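PDB 4N0H: glutamyl-tRNA(Gln) amidotransferase subunit B, mitochondrial, which belongs to the GatB/GatE family and serves in yeast mitochondria as subunit B of an amidotransferase, here in a three-chain assembly with subunit F and another protein. Local coordinates for residues E19-L24 against Q139-T144; S50-A55 against T59-N64; K131-L136 against R185-K190. One frame throughout, in Å; residues are numbered along the deposited sequence.

How the contacts relate
From the N terminus, strand 14-23 opens contact 1, which closes a long loop when residues 139-144 come to lie two places away in the sheet. Within that loop contact 2 closes a much shorter one, only three residues separating its segments, in the loop region before helix 65-78. Contact 3 opens at 131-136, earlier on the same strand 130-142, and closes at 185-190 on helix 181-197, so contacts 1 and 3 cross along the chain. I20 CD1 and F187 CE2, 3.9 Å apart, join these two. Q142 NE2 reaches Y52 OH in a weak hydrogen bond, tying contact 2 to the sheet. The centres of contacts 2 and 3 lie about 35 Å apart.

Contact 1. Residues E19-L24 against Q139-T144; sequences EIHTQL and QIEQDT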
ATOM      1  N   GLU B  19      15.718  25.339  -8.499  1.00 41.95           N
ATOM      2  CA  GLU B  19      15.175  23.987  -8.459  1.00 45.20           C
ATOM      3  C   GLU B  19      14.891  23.550  -9.887  1.00 45.22           C
ATOM      4  O   GLU B  19      13.996  24.087 -10.545  1.00 45.90           O
ATOM      5  CB  GLU B  19      13.904  23.940  -7.618  1.00 50.64           C
ATOM      6  CG  GLU B  19      14.126  24.322  -6.168  1.00 61.33           C
ATOM      7  CD  GLU B  19      12.831  24.470  -5.398  1.00 71.51           C
ATOM      8  OE1 GLU B  19      11.761  24.139  -5.956  1.00 72.47           O
ATOM      9  OE2 GLU B  19      12.885  24.919  -4.232  1.00 77.41           O
ATOM     10  N   ILE B  20      15.669  22.588 -10.373  1.00 40.91           N
ATOM     11  CA  ILE B  20      15.603  22.194 -11.775  1.00 37.72           C
ATOM     12  C   ILE B  20      15.084  20.776 -11.976  1.00 37.09           C
ATOM     13  O   ILE B  20      15.712  19.802 -11.561  1.00 35.41           O
ATOM     14  CB  ILE B  20      16.969  22.334 -12.472  1.00 37.73           C
ATOM     15  CG1 ILE B  20      17.497  23.764 -12.330  1.00 42.91           C
ATOM     16  CG2 ILE B  20      16.850  21.955 -13.939  1.00 29.54           C
ATOM     17  CD1 ILE B  20      18.840  23.997 -12.997  1.00 43.23           C
ATOM     18  N   HIS B  21      13.930  20.671 -12.625  1.00 35.58           N
ATOM     19  CA  HIS B  21      13.364  19.377 -12.960  1.00 32.19           C
ATOM     20  C   HIS B  21      13.787  19.001 -14.365  1.00 34.35           C
ATOM     21  O   HIS B  21      13.716  19.813 -15.287  1.00 36.36           O
ATOM     22  CB  HIS B  21      11.841  19.398 -12.842  1.00 34.61           C
ATOM     23  CG  HIS B  21      11.352  19.524 -11.435  1.00 40.98           C
ATOM     24  ND1 HIS B  21      11.388  20.710 -10.736  1.00 46.62           N
ATOM     25  CD2 HIS B  21      10.821  18.607 -10.592  1.00 44.36           C
ATOM     26  CE1 HIS B  21      10.897  20.521  -9.525  1.00 48.62           C
ATOM     27  NE2 HIS B  21      10.547  19.253  -9.412  1.00 49.65           N
ATOM     28  N   THR B  22      14.237  17.765 -14.521  1.00 33.87           N
ATOM     29  CA  THR B  22      14.762  17.304 -15.793  1.00 35.81           C
ATOM     30  C   THR B  22      14.181  15.945 -16.172  1.00 31.36           C
ATOM     31  O   THR B  22      14.313  14.975 -15.428  1.00 29.68           O
ATOM     32  CB  THR B  22      16.300  17.226 -15.741  1.00 43.74           C
ATOM     33  OG1 THR B  22      16.851  18.538 -15.916  1.00 49.02           O
ATOM     34  CG2 THR B  22      16.824  16.329 -16.828  1.00 45.40           C
ATOM     35  N   GLN B  23      13.529  15.886 -17.329  1.00 34.15           N
ATOM     36  CA  GLN B  23      13.003  14.631 -17.846  1.00 32.80           C
ATOM     37  C   GLN B  23      14.144  13.741 -18.308  1.00 30.26           C
ATOM     38  O   GLN B  23      14.959  14.154 -19.130  1.00 35.11           O
ATOM     39  CB  GLN B  23      12.048  14.874 -19.018  1.00 33.70           C
ATOM     40  CG  GLN B  23      10.685  15.407 -18.627  1.00 38.44           C
ATOM     41  CD  GLN B  23       9.696  15.401 -19.781  1.00 45.77           C
ATOM     42  OE1 GLN B  23      10.071  15.598 -20.939  1.00 48.92           O
ATOM     43  NE2 GLN B  23       8.425  15.169 -19.469  1.00 44.35           N
ATOM     44  N   LEU B  24      14.201  12.525 -17.777  1.00 27.83           N
ATOM     45  CA  LEU B  24      15.200  11.554 -18.206  1.00 30.28           C
ATOM     46  C   LEU B  24      14.789  10.905 -19.522  1.00 33.59           C
ATOM     47  O   LEU B  24      13.609  10.648 -19.754  1.00 40.77           O
ATOM     48  CB  LEU B  24      15.409  10.482 -17.133  1.00 25.92           C
ATOM     49  CG  LEU B  24      15.928  10.972 -15.778  1.00 23.47           C
ATOM     50  CD1 LEU B  24      16.299   9.794 -14.893  1.00 22.94           C
ATOM     51  CD2 LEU B  24      17.114  11.912 -15.955  1.00 25.24           C
ATOM     52  N   GLN B 139      16.986  14.313  -6.494  1.00 33.49           N
ATOM     53  CA  GLN B 139      15.840  13.428  -6.248  1.00 35.47           C
ATOM     54  C   GLN B 139      15.263  12.833  -7.531  1.00 32.39           C
ATOM     55  O   GLN B 139      15.179  13.509  -8.552  1.00 30.74           O
ATOM     56  CB  GLN B 139      14.719  14.182  -5.519  1.00 42.68           C
ATOM     57  CG  GLN B 139      15.070  14.678  -4.128  1.00 53.71           C
ATOM     58  CD  GLN B 139      13.907  15.391  -3.453  1.00 61.85           C
ATOM     59  OE1 GLN B 139      12.908  15.723  -4.093  1.00 64.95           O
ATOM     60  NE2 GLN B 139      14.031  15.621  -2.148  1.00 64.02           N
ATOM     61  N   ILE B 140      14.848  11.570  -7.469  1.00 27.24           N
ATOM     62  CA  ILE B 140      14.132  10.950  -8.579  1.00 25.66           C
ATOM     63  C   ILE B 140      12.640  11.031  -8.285  1.00 28.03           C
ATOM     64  O   ILE B 140      12.211  10.741  -7.167  1.00 26.67           O
ATOM     65  CB  ILE B 140      14.526   9.471  -8.752  1.00 27.64           C
ATOM     66  CG1 ILE B 140      16.031   9.340  -8.998  1.00 28.64           C
ATOM     67  CG2 ILE B 140      13.732   8.828  -9.886  1.00 28.36           C
ATOM     68  CD1 ILE B 140      16.561   7.932  -8.784  1.00 29.60           C
ATOM     69  N   GLU B 141      11.847  11.432  -9.274  1.00 27.33           N
ATOM     70  CA  GLU B 141      10.400  11.501  -9.075  1.00 30.53           C
ATOM     71  C   GLU B 141       9.586  11.333 -10.357  1.00 28.17           C
ATOM     72  O   GLU B 141      10.113  11.454 -11.463  1.00 25.54           O
ATOM     73  CB  GLU B 141      10.015  12.805  -8.372  1.00 34.86           C
ATOM     74  CG  GLU B 141      10.359  14.055  -9.145  1.00 41.03           C
ATOM     75  CD  GLU B 141      10.051  15.314  -8.358  1.00 50.49           C
ATOM     76  OE1 GLU B 141       9.693  16.335  -8.981  1.00 52.44           O
ATOM     77  OE2 GLU B 141      10.168  15.276  -7.114  1.00 52.41           O
ATOM     78  N   GLN B 142       8.293  11.061 -10.186  1.00 25.43           N
ATOM     79  CA  GLN B 142       7.371  10.865 -11.298  1.00 26.57           C
ATOM     80  C   GLN B 142       6.937  12.179 -11.911  1.00 27.16           C
ATOM     81  O   GLN B 142       6.650  13.135 -11.195  1.00 28.97           O
ATOM     82  CB  GLN B 142       6.098  10.165 -10.816  1.00 27.13           C
ATOM     83  CG  GLN B 142       6.192   8.681 -10.631  1.00 29.28           C
ATOM     84  CD  GLN B 142       4.863   8.092 -10.179  1.00 32.40           C
ATOM     85  OE1 GLN B 142       4.180   8.658  -9.322  1.00 30.04           O
ATOM     86  NE2 GLN B 142       4.479   6.968 -10.774  1.00 31.00           N
ATOM     87  N   ASP B 143       6.847  12.213 -13.237  1.00 26.19           N
ATOM     88  CA  ASP B 143       6.181  13.323 -13.909  1.00 28.22           C
ATOM     89  C   ASP B 143       4.676  13.063 -13.887  1.00 30.70           C
ATOM     90  O   ASP B 143       4.232  11.921 -13.708  1.00 26.89           O
ATOM     91  CB  ASP B 143       6.674  13.469 -15.354  1.00 31.20           C
ATOM     92  CG  ASP B 143       6.549  14.896 -15.880  1.00 40.56           C
ATOM     93  OD1 ASP B 143       7.101  15.182 -16.964  1.00 41.87           O
ATOM     94  OD2 ASP B 143       5.913  15.739 -15.208  1.00 40.64           O
ATOM     95  N   THR B 144       3.893  14.122 -14.061  1.00 31.77           N
ATOM     96  CA  THR B 144       2.443  14.002 -14.112  1.00 30.61           C
ATOM     97  C   THR B 144       1.980  14.036 -15.560  1.00 30.94           C
ATOM     98  O   THR B 144       2.783  14.253 -16.469  1.00 31.02           O
ATOM     99  CB  THR B 144       1.766  15.160 -13.362  1.00 35.92           C
ATOM    100  OG1 THR B 144       2.133  16.399 -13.977  1.00 38.52           O
ATOM    101  CG2 THR B 144       2.197  15.180 -11.904  1.00 42.30           C
TER
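H21 and Q23, on one strand, reach E141 and D143, on and just past another, in the mixed beta sheet near the centre of the chain. Strands 14-23 and 130-142 both pair antiparallel with strand 168-174, which runs between them, so they are parallel next-but-one neighbours, and only side chains bridge the gap. The CA atoms of H21 and E141 are 9.3 Å apart, and those of Q23 and D143 8.0 Å. The E141 carboxylate comes to the H21 imidazole at its edge and in its plane. OE1 of E141 lies 3.0 Å from CD2 of H21 and 3.1 Å from NE2 of the same ring. Ring and carboxylate planes are 38° apart, and the two side chains cross at about a right angle. Beyond CG the E141 chain is extended; its CG sits between the backbone N and the carbonyl carbon (chi1 62°), and this turns the chain towards the histidine. The second pair is a clear hydrogen bond: Q23 NE2 donates to D143 OD1 over 2.8 Å, with an N-H...O angle of 156°. The oxygen lies close to the Q23 amide plane, although the amide and carboxylate planes are nearly perpendicular.

In the second shell, T105 OG1 on strand 102-120 bonds E141 OE2, while R211 makes a salt bridge with D143 OD1, giving that oxygen a second partner. L169 of the intervening strand touches both Q23 and D143. D143 OD2 also accepts from the backbone N of T144 at 2.8 Å, on its anti side and tilted out of the carboxylate plane.

Contact 2. Residues S50-A55 against T59-N64; sequences SYYDIA and TQPVLN
Y52 heads a type I beta turn that ends at A55, and its CA lies 5.2 Å from that of T59, at the start of the irregular strip 59-64. The turn is part of a short helical bend whose start carries an ST motif: S50 OG accepts from D53 N, and D53 OD2 in return takes the N-H of S50. T59 packs its two branches against this bend. CG2 meets Y51 CB at 3.6 Å, whereas OG1 faces Y52 CA at 3.7 Å and finds its hydrogen-bond partner in L56 O. The Y52 ring extends along the strip, its CG anti to the backbone N (chi1 171°), which carries it past Q60 to P61. CD1 of Y52 comes within 3.6 Å of the Q60 carbonyl carbon, CE1 of Y52 is 3.5 Å from P61 N, and the phenol oxygen OH of Y52 lies 3.7 Å from P61 CB.

Around this core is a subunit interface. The Y51 ring stacks with an aromatic side chain of another protein chain and makes a T-shaped pair with W135 of subunit F. A55 O accepts a hydrogen bond from the first of these two chains. No hydrogen bond joins 50-55 to 59-64, so the pair is held by van der Waals contact, while polar groups of the loop, such as the A55 carbonyl and the Q60 amide, can serve the neighbouring chain.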
ATOM      1  N   SER B  50       0.373   2.095 -19.633  1.00 30.28           N
ATOM      2  CA  SER B  50       0.110   0.770 -19.083  1.00 25.24           C
ATOM      3  C   SER B  50      -1.104   0.784 -18.162  1.00 24.67           C
ATOM      4  O   SER B  50      -1.675   1.842 -17.889  1.00 25.80           O
ATOM      5  CB  SER B  50       1.328   0.302 -18.291  1.00 23.93           C
ATOM      6  OG  SER B  50       1.632   1.254 -17.280  1.00 26.83           O
ATOM      7  N   TYR B  51      -1.494  -0.396 -17.686  1.00 22.27           N
ATOM      8  CA  TYR B  51      -2.518  -0.496 -16.658  1.00 22.18           C
ATOM      9  C   TYR B  51      -2.120   0.354 -15.455  1.00 25.45           C
ATOM     10  O   TYR B  51      -2.957   1.043 -14.866  1.00 22.18           O
ATOM     11  CB  TYR B  51      -2.722  -1.953 -16.223  1.00 20.45           C
ATOM     12  CG  TYR B  51      -3.168  -2.892 -17.326  1.00 28.34           C
ATOM     13  CD1 TYR B  51      -4.014  -2.460 -18.348  1.00 29.50           C
ATOM     14  CD2 TYR B  51      -2.744  -4.213 -17.345  1.00 27.79           C
ATOM     15  CE1 TYR B  51      -4.423  -3.328 -19.354  1.00 29.57           C
ATOM     16  CE2 TYR B  51      -3.139  -5.082 -18.340  1.00 30.70           C
ATOM     17  CZ  TYR B  51      -3.976  -4.641 -19.341  1.00 33.84           C
ATOM     18  OH  TYR B  51      -4.360  -5.526 -20.321  1.00 36.42           O
ATOM     19  N   TYR B  52      -0.839   0.311 -15.096  1.00 22.59           N
ATOM     20  CA  TYR B  52      -0.347   1.095 -13.963  1.00 26.12           C
ATOM     21  C   TYR B  52      -0.435   2.601 -14.207  1.00 24.43           C
ATOM     22  O   TYR B  52      -0.789   3.354 -13.302  1.00 21.94           O
ATOM     23  CB  TYR B  52       1.096   0.723 -13.601  1.00 24.32           C
ATOM     24  CG  TYR B  52       1.704   1.665 -12.584  1.00 24.21           C
ATOM     25  CD1 TYR B  52       1.453   1.508 -11.227  1.00 20.08           C
ATOM     26  CD2 TYR B  52       2.511   2.723 -12.986  1.00 24.63           C
ATOM     27  CE1 TYR B  52       1.995   2.382 -10.293  1.00 19.58           C
ATOM     28  CE2 TYR B  52       3.051   3.600 -12.066  1.00 25.21           C
ATOM     29  CZ  TYR B  52       2.798   3.421 -10.724  1.00 25.23           C
ATOM     30  OH  TYR B  52       3.347   4.296  -9.816  1.00 29.00           O
ATOM     31  N   ASP B  53      -0.100   3.038 -15.420  1.00 23.98           N
ATOM     32  CA  ASP B  53      -0.124   4.466 -15.747  1.00 20.49           C
ATOM     33  C   ASP B  53      -1.531   5.052 -15.575  1.00 23.84           C
ATOM     34  O   ASP B  53      -1.691   6.224 -15.240  1.00 20.37           O
ATOM     35  CB  ASP B  53       0.367   4.716 -17.177  1.00 21.70           C
ATOM     36  CG  ASP B  53       1.844   4.410 -17.358  1.00 26.95           C
ATOM     37  OD1 ASP B  53       2.585   4.358 -16.352  1.00 27.25           O
ATOM     38  OD2 ASP B  53       2.266   4.221 -18.519  1.00 24.74           O
ATOM     39  N   ILE B  54      -2.546   4.226 -15.807  1.00 22.38           N
ATOM     40  CA  ILE B  54      -3.935   4.659 -15.683  1.00 21.05           C
ATOM     41  C   ILE B  54      -4.429   4.422 -14.244  1.00 25.01           C
ATOM     42  O   ILE B  54      -5.586   4.706 -13.904  1.00 23.74           O
ATOM     43  CB  ILE B  54      -4.824   3.956 -16.744  1.00 26.01           C
ATOM     44  CG1 ILE B  54      -4.170   4.060 -18.125  1.00 24.21           C
ATOM     45  CG2 ILE B  54      -6.230   4.557 -16.806  1.00 27.41           C
ATOM     46  CD1 ILE B  54      -3.999   5.487 -18.602  1.00 27.43           C
ATOM     47  N   ALA B  55      -3.528   3.917 -13.404  1.00 26.86           N
ATOM     48  CA  ALA B  55      -3.821   3.631 -11.996  1.00 26.46           C
ATOM     49  C   ALA B  55      -5.023   2.701 -11.808  1.00 22.58           C
ATOM     50  O   ALA B  55      -5.839   2.897 -10.910  1.00 24.11           O
ATOM     51  CB  ALA B  55      -4.003   4.924 -11.200  1.00 26.86           C
ATOM     52  N   THR B  59      -3.103  -2.477  -9.699  1.00 23.40           N
ATOM     53  CA  THR B  59      -1.801  -2.314 -10.355  1.00 23.67           C
ATOM     54  C   THR B  59      -0.741  -1.864  -9.351  1.00 24.71           C
ATOM     55  O   THR B  59      -1.071  -1.303  -8.307  1.00 29.03           O
ATOM     56  CB  THR B  59      -1.843  -1.297 -11.516  1.00 24.49           C
ATOM     57  OG1 THR B  59      -2.295  -0.029 -11.022  1.00 24.70           O
ATOM     58  CG2 THR B  59      -2.777  -1.783 -12.621  1.00 27.80           C
ATOM     59  N   GLN B  60       0.526  -2.119  -9.671  1.00 28.27           N
ATOM     60  CA  GLN B  60       1.635  -1.860  -8.748  1.00 25.11           C
ATOM     61  C   GLN B  60       2.855  -1.257  -9.445  1.00 24.33           C
ATOM     62  O   GLN B  60       3.155  -1.603 -10.589  1.00 25.40           O
ATOM     63  CB  GLN B  60       2.059  -3.153  -8.050  1.00 20.94           C
ATOM     64  CG  GLN B  60       0.984  -3.770  -7.168  1.00 26.67           C
ATOM     65  CD  GLN B  60       1.380  -5.133  -6.665  1.00 29.17           C
ATOM     66  OE1 GLN B  60       1.397  -6.100  -7.428  1.00 29.00           O
ATOM     67  NE2 GLN B  60       1.723  -5.222  -5.379  1.00 26.61           N
ATOM     68  N   PRO B  61       3.578  -0.369  -8.744  1.00 20.74           N
ATOM     69  CA  PRO B  61       4.807   0.223  -9.288  1.00 20.11           C
ATOM     70  C   PRO B  61       5.982  -0.752  -9.236  1.00 24.65           C
ATOM     71  O   PRO B  61       6.119  -1.501  -8.263  1.00 22.07           O
ATOM     72  CB  PRO B  61       5.071   1.398  -8.347  1.00 21.40           C
ATOM     73  CG  PRO B  61       4.487   0.955  -7.038  1.00 18.49           C
ATOM     74  CD  PRO B  61       3.260   0.149  -7.399  1.00 20.83           C
ATOM     75  N   VAL B  62       6.794  -0.752 -10.289  1.00 21.89           N
ATOM     76  CA  VAL B  62       8.075  -1.466 -10.307  1.00 22.44           C
ATOM     77  C   VAL B  62       9.156  -0.521 -10.840  1.00 22.04           C
ATOM     78  O   VAL B  62       9.048  -0.008 -11.958  1.00 19.80           O
ATOM     79  CB  VAL B  62       8.030  -2.730 -11.189  1.00 24.18           C
ATOM     80  CG1 VAL B  62       9.404  -3.382 -11.254  1.00 27.67           C
ATOM     81  CG2 VAL B  62       6.984  -3.722 -10.671  1.00 24.52           C
ATOM     82  N   LEU B  63      10.192  -0.285 -10.041  1.00 19.76           N
ATOM     83  CA  LEU B  63      11.219   0.690 -10.401  1.00 17.27           C
ATOM     84  C   LEU B  63      12.035   0.306 -11.641  1.00 24.19           C
ATOM     85  O   LEU B  63      12.537  -0.818 -11.759  1.00 23.01           O
ATOM     86  CB  LEU B  63      12.145   0.965  -9.209  1.00 19.19           C
ATOM     87  CG  LEU B  63      13.237   2.015  -9.442  1.00 22.52           C
ATOM     88  CD1 LEU B  63      12.634   3.342  -9.867  1.00 21.15           C
ATOM     89  CD2 LEU B  63      14.087   2.178  -8.183  1.00 29.44           C
ATOM     90  N   ASN B  64      12.140   1.253 -12.571  1.00 21.30           N
ATOM     91  CA  ASN B  64      13.004   1.125 -13.732  1.00 25.21           C
ATOM     92  C   ASN B  64      14.439   1.397 -13.291  1.00 25.08           C
ATOM     93  O   ASN B  64      14.764   2.511 -12.878  1.00 24.04           O
ATOM     94  CB  ASN B  64      12.586   2.139 -14.797  1.00 30.33           C
ATOM     95  CG  ASN B  64      13.355   1.983 -16.103  1.00 29.07           C
ATOM     96  OD1 ASN B  64      14.453   1.422 -16.144  1.00 26.75           O
ATOM     97  ND2 ASN B  64      12.776   2.490 -17.178  1.00 26.11           N
TER

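Contact 3. Residues K131-L136 against R185-K190; sequences KEIGIL and RAFIKK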
ATOM      1  N   LYS B 131      33.827  30.529  -9.253  1.00 60.55           N
ATOM      2  CA  LYS B 131      32.639  30.530  -8.409  1.00 59.00           C
ATOM      3  C   LYS B 131      31.984  29.153  -8.419  1.00 58.57           C
ATOM      4  O   LYS B 131      31.577  28.660  -9.472  1.00 56.90           O
ATOM      5  CB  LYS B 131      31.647  31.584  -8.905  1.00 59.00           C
ATOM      6  CG  LYS B 131      30.266  31.509  -8.278  1.00 59.33           C
ATOM      7  CD  LYS B 131      30.277  31.948  -6.824  1.00 59.55           C
ATOM      8  CE  LYS B 131      28.857  32.154  -6.318  1.00 59.08           C
ATOM      9  NZ  LYS B 131      28.806  32.497  -4.870  1.00 58.85           N
ATOM     10  N   GLU B 132      31.887  28.529  -7.250  1.00 57.19           N
ATOM     11  CA  GLU B 132      31.250  27.222  -7.165  1.00 59.80           C
ATOM     12  C   GLU B 132      29.811  27.327  -6.664  1.00 54.86           C
ATOM     13  O   GLU B 132      29.511  28.087  -5.739  1.00 56.15           O
ATOM     14  CB  GLU B 132      32.069  26.246  -6.308  1.00 67.54           C
ATOM     15  CG  GLU B 132      31.837  26.350  -4.809  1.00 74.21           C
ATOM     16  CD  GLU B 132      32.353  25.136  -4.057  1.00 78.42           C
ATOM     17  OE1 GLU B 132      31.576  24.547  -3.274  1.00 76.92           O
ATOM     18  OE2 GLU B 132      33.534  24.773  -4.249  1.00 81.14           O
ATOM     19  N   ILE B 133      28.923  26.581  -7.310  1.00 48.12           N
ATOM     20  CA  ILE B 133      27.524  26.520  -6.908  1.00 47.14           C
ATOM     21  C   ILE B 133      27.257  25.168  -6.259  1.00 46.44           C
ATOM     22  O   ILE B 133      27.254  24.143  -6.938  1.00 45.70           O
ATOM     23  CB  ILE B 133      26.582  26.677  -8.117  1.00 46.15           C
ATOM     24  CG1 ILE B 133      26.912  27.952  -8.900  1.00 46.39           C
ATOM     25  CG2 ILE B 133      25.133  26.682  -7.663  1.00 45.92           C
ATOM     26  CD1 ILE B 133      26.631  29.228  -8.141  1.00 45.17           C
ATOM     27  N   GLY B 134      27.038  25.166  -4.948  1.00 46.14           N
ATOM     28  CA  GLY B 134      26.790  23.933  -4.222  1.00 42.57           C
ATOM     29  C   GLY B 134      25.435  23.319  -4.518  1.00 44.38           C
ATOM     30  O   GLY B 134      24.453  24.028  -4.750  1.00 45.37           O
ATOM     31  N   ILE B 135      25.380  21.992  -4.511  1.00 44.36           N
ATOM     32  CA  ILE B 135      24.128  21.269  -4.702  1.00 45.08           C
ATOM     33  C   ILE B 135      23.607  20.769  -3.358  1.00 44.41           C
ATOM     34  O   ILE B 135      24.349  20.161  -2.587  1.00 45.75           O
ATOM     35  CB  ILE B 135      24.313  20.063  -5.645  1.00 44.77           C
ATOM     36  CG1 ILE B 135      24.993  20.496  -6.948  1.00 45.53           C
ATOM     37  CG2 ILE B 135      22.977  19.385  -5.924  1.00 42.24           C
ATOM     38  CD1 ILE B 135      24.216  21.533  -7.736  1.00 44.59           C
ATOM     39  N   LEU B 136      22.339  21.038  -3.071  1.00 42.23           N
ATOM     40  CA  LEU B 136      21.724  20.565  -1.838  1.00 43.13           C
ATOM     41  C   LEU B 136      21.463  19.069  -1.958  1.00 38.87           C
ATOM     42  O   LEU B 136      21.976  18.268  -1.174  1.00 37.37           O
ATOM     43  CB  LEU B 136      20.402  21.299  -1.586  1.00 49.65           C
ATOM     44  CG  LEU B 136      19.853  21.480  -0.163  1.00 56.05           C
ATOM     45  CD1 LEU B 136      18.418  21.982  -0.225  1.00 55.94           C
ATOM     46  CD2 LEU B 136      19.933  20.220   0.681  1.00 57.57           C
ATOM     47  N   ARG B 185      22.497  32.374 -15.329  1.00 52.49           N
ATOM     48  CA  ARG B 185      22.534  32.057 -16.754  1.00 54.75           C
ATOM     49  C   ARG B 185      23.638  31.055 -17.099  1.00 54.99           C
ATOM     50  O   ARG B 185      23.415  30.117 -17.867  1.00 54.37           O
ATOM     51  CB  ARG B 185      22.690  33.333 -17.592  1.00 59.18           C
ATOM     52  CG  ARG B 185      23.072  33.076 -19.043  1.00 64.76           C
ATOM     53  CD  ARG B 185      22.996  34.342 -19.899  1.00 74.27           C
ATOM     54  NE  ARG B 185      21.639  34.595 -20.381  1.00 80.10           N
ATOM     55  CZ  ARG B 185      20.900  35.644 -20.032  1.00 84.18           C
ATOM     56  NH1 ARG B 185      21.386  36.558 -19.201  1.00 85.29           N
ATOM     57  NH2 ARG B 185      19.675  35.784 -20.525  1.00 84.54           N
ATOM     58  N   ALA B 186      24.823  31.254 -16.526  1.00 51.82           N
ATOM     59  CA  ALA B 186      25.963  30.383 -16.798  1.00 46.87           C
ATOM     60  C   ALA B 186      25.752  28.971 -16.251  1.00 45.40           C
ATOM     61  O   ALA B 186      26.194  27.991 -16.852  1.00 44.45           O
ATOM     62  CB  ALA B 186      27.242  30.985 -16.233  1.00 42.93           C
ATOM     63  N   PHE B 187      25.080  28.872 -15.107  1.00 44.52           N
ATOM     64  CA  PHE B 187      24.816  27.577 -14.482  1.00 43.21           C
ATOM     65  C   PHE B 187      23.827  26.749 -15.302  1.00 44.95           C
ATOM     66  O   PHE B 187      24.068  25.575 -15.581  1.00 45.97           O
ATOM     67  CB  PHE B 187      24.288  27.772 -13.060  1.00 43.10           C
ATOM     68  CG  PHE B 187      24.003  26.486 -12.336  1.00 44.69           C
ATOM     69  CD1 PHE B 187      24.993  25.860 -11.596  1.00 41.56           C
ATOM     70  CD2 PHE B 187      22.742  25.908 -12.389  1.00 44.47           C
ATOM     71  CE1 PHE B 187      24.732  24.676 -10.924  1.00 45.78           C
ATOM     72  CE2 PHE B 187      22.475  24.724 -11.723  1.00 43.75           C
ATOM     73  CZ  PHE B 187      23.469  24.107 -10.991  1.00 42.58           C
ATOM     74  N   ILE B 188      22.708  27.366 -15.667  1.00 45.47           N
ATOM     75  CA  ILE B 188      21.687  26.707 -16.472  1.00 43.96           C
ATOM     76  C   ILE B 188      22.286  26.209 -17.781  1.00 41.72           C
ATOM     77  O   ILE B 188      22.011  25.095 -18.220  1.00 39.42           O
ATOM     78  CB  ILE B 188      20.516  27.662 -16.766  1.00 45.95           C
ATOM     79  CG1 ILE B 188      19.800  28.032 -15.465  1.00 44.97           C
ATOM     80  CG2 ILE B 188      19.545  27.038 -17.753  1.00 44.83           C
ATOM     81  CD1 ILE B 188      18.695  29.045 -15.647  1.00 49.70           C
ATOM     82  N   LYS B 189      23.132  27.039 -18.382  1.00 43.17           N
ATOM     83  CA  LYS B 189      23.807  26.697 -19.628  1.00 43.15           C
ATOM     84  C   LYS B 189      24.704  25.472 -19.465  1.00 42.69           C
ATOM     85  O   LYS B 189      24.663  24.554 -20.283  1.00 39.98           O
ATOM     86  CB  LYS B 189      24.638  27.885 -20.116  1.00 48.88           C
ATOM     87  CG  LYS B 189      25.149  27.754 -21.538  1.00 54.17           C
ATOM     88  CD  LYS B 189      26.269  28.753 -21.804  1.00 64.69           C
ATOM     89  CE  LYS B 189      26.384  29.087 -23.281  1.00 70.50           C
ATOM     90  NZ  LYS B 189      25.232  29.913 -23.746  1.00 73.40           N
ATOM     91  N   LYS B 190      25.511  25.460 -18.409  1.00 46.19           N
ATOM     92  CA  LYS B 190      26.426  24.346 -18.172  1.00 44.90           C
ATOM     93  C   LYS B 190      25.680  23.087 -17.734  1.00 40.97           C
ATOM     94  O   LYS B 190      26.049  21.974 -18.112  1.00 43.16           O
ATOM     95  CB  LYS B 190      27.499  24.710 -17.140  1.00 47.98           C
ATOM     96  CG  LYS B 190      28.548  23.621 -16.956  1.00 53.78           C
ATOM     97  CD  LYS B 190      29.662  24.039 -16.006  1.00 60.69           C
ATOM     98  CE  LYS B 190      30.392  25.266 -16.515  1.00 66.62           C
ATOM     99  NZ  LYS B 190      31.761  25.397 -15.936  1.00 69.34           N
TER
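Strand residues 131-136 pack against helix residues 185-190, the two backbones coming nearest at I133 and F187, whose CA atoms are 8.1 Å apart. The CB atoms of both residues point toward the opposite segment. F187 carries the whole contact from the helix side. Its CG stands anti to the backbone N (chi1 -179°), which extends the ring from the helix onto the sheet. I133 CG2 approaches F187 CE1 obliquely at 3.8 Å, and I133 CG1 sits 3.9 Å from F187 CD1, so both branches of the isoleucine touch the CD1-CE1 side of the phenyl group. Farther along the strand, I135 CD1 meets the ring at its edge, 4.2 Å from F187 CZ.

This is helix-on-sheet packing: helix 181-197 covers one face of the mixed, largely antiparallel sheet, and F187 also touches I117, T174, L18 and I20 on three further strands. F178 makes an edge-to-face pair with the same ring. One helical turn on from A186, K190 directs its NZ to a salt bridge with D124 and a hydrogen bond with N118 O.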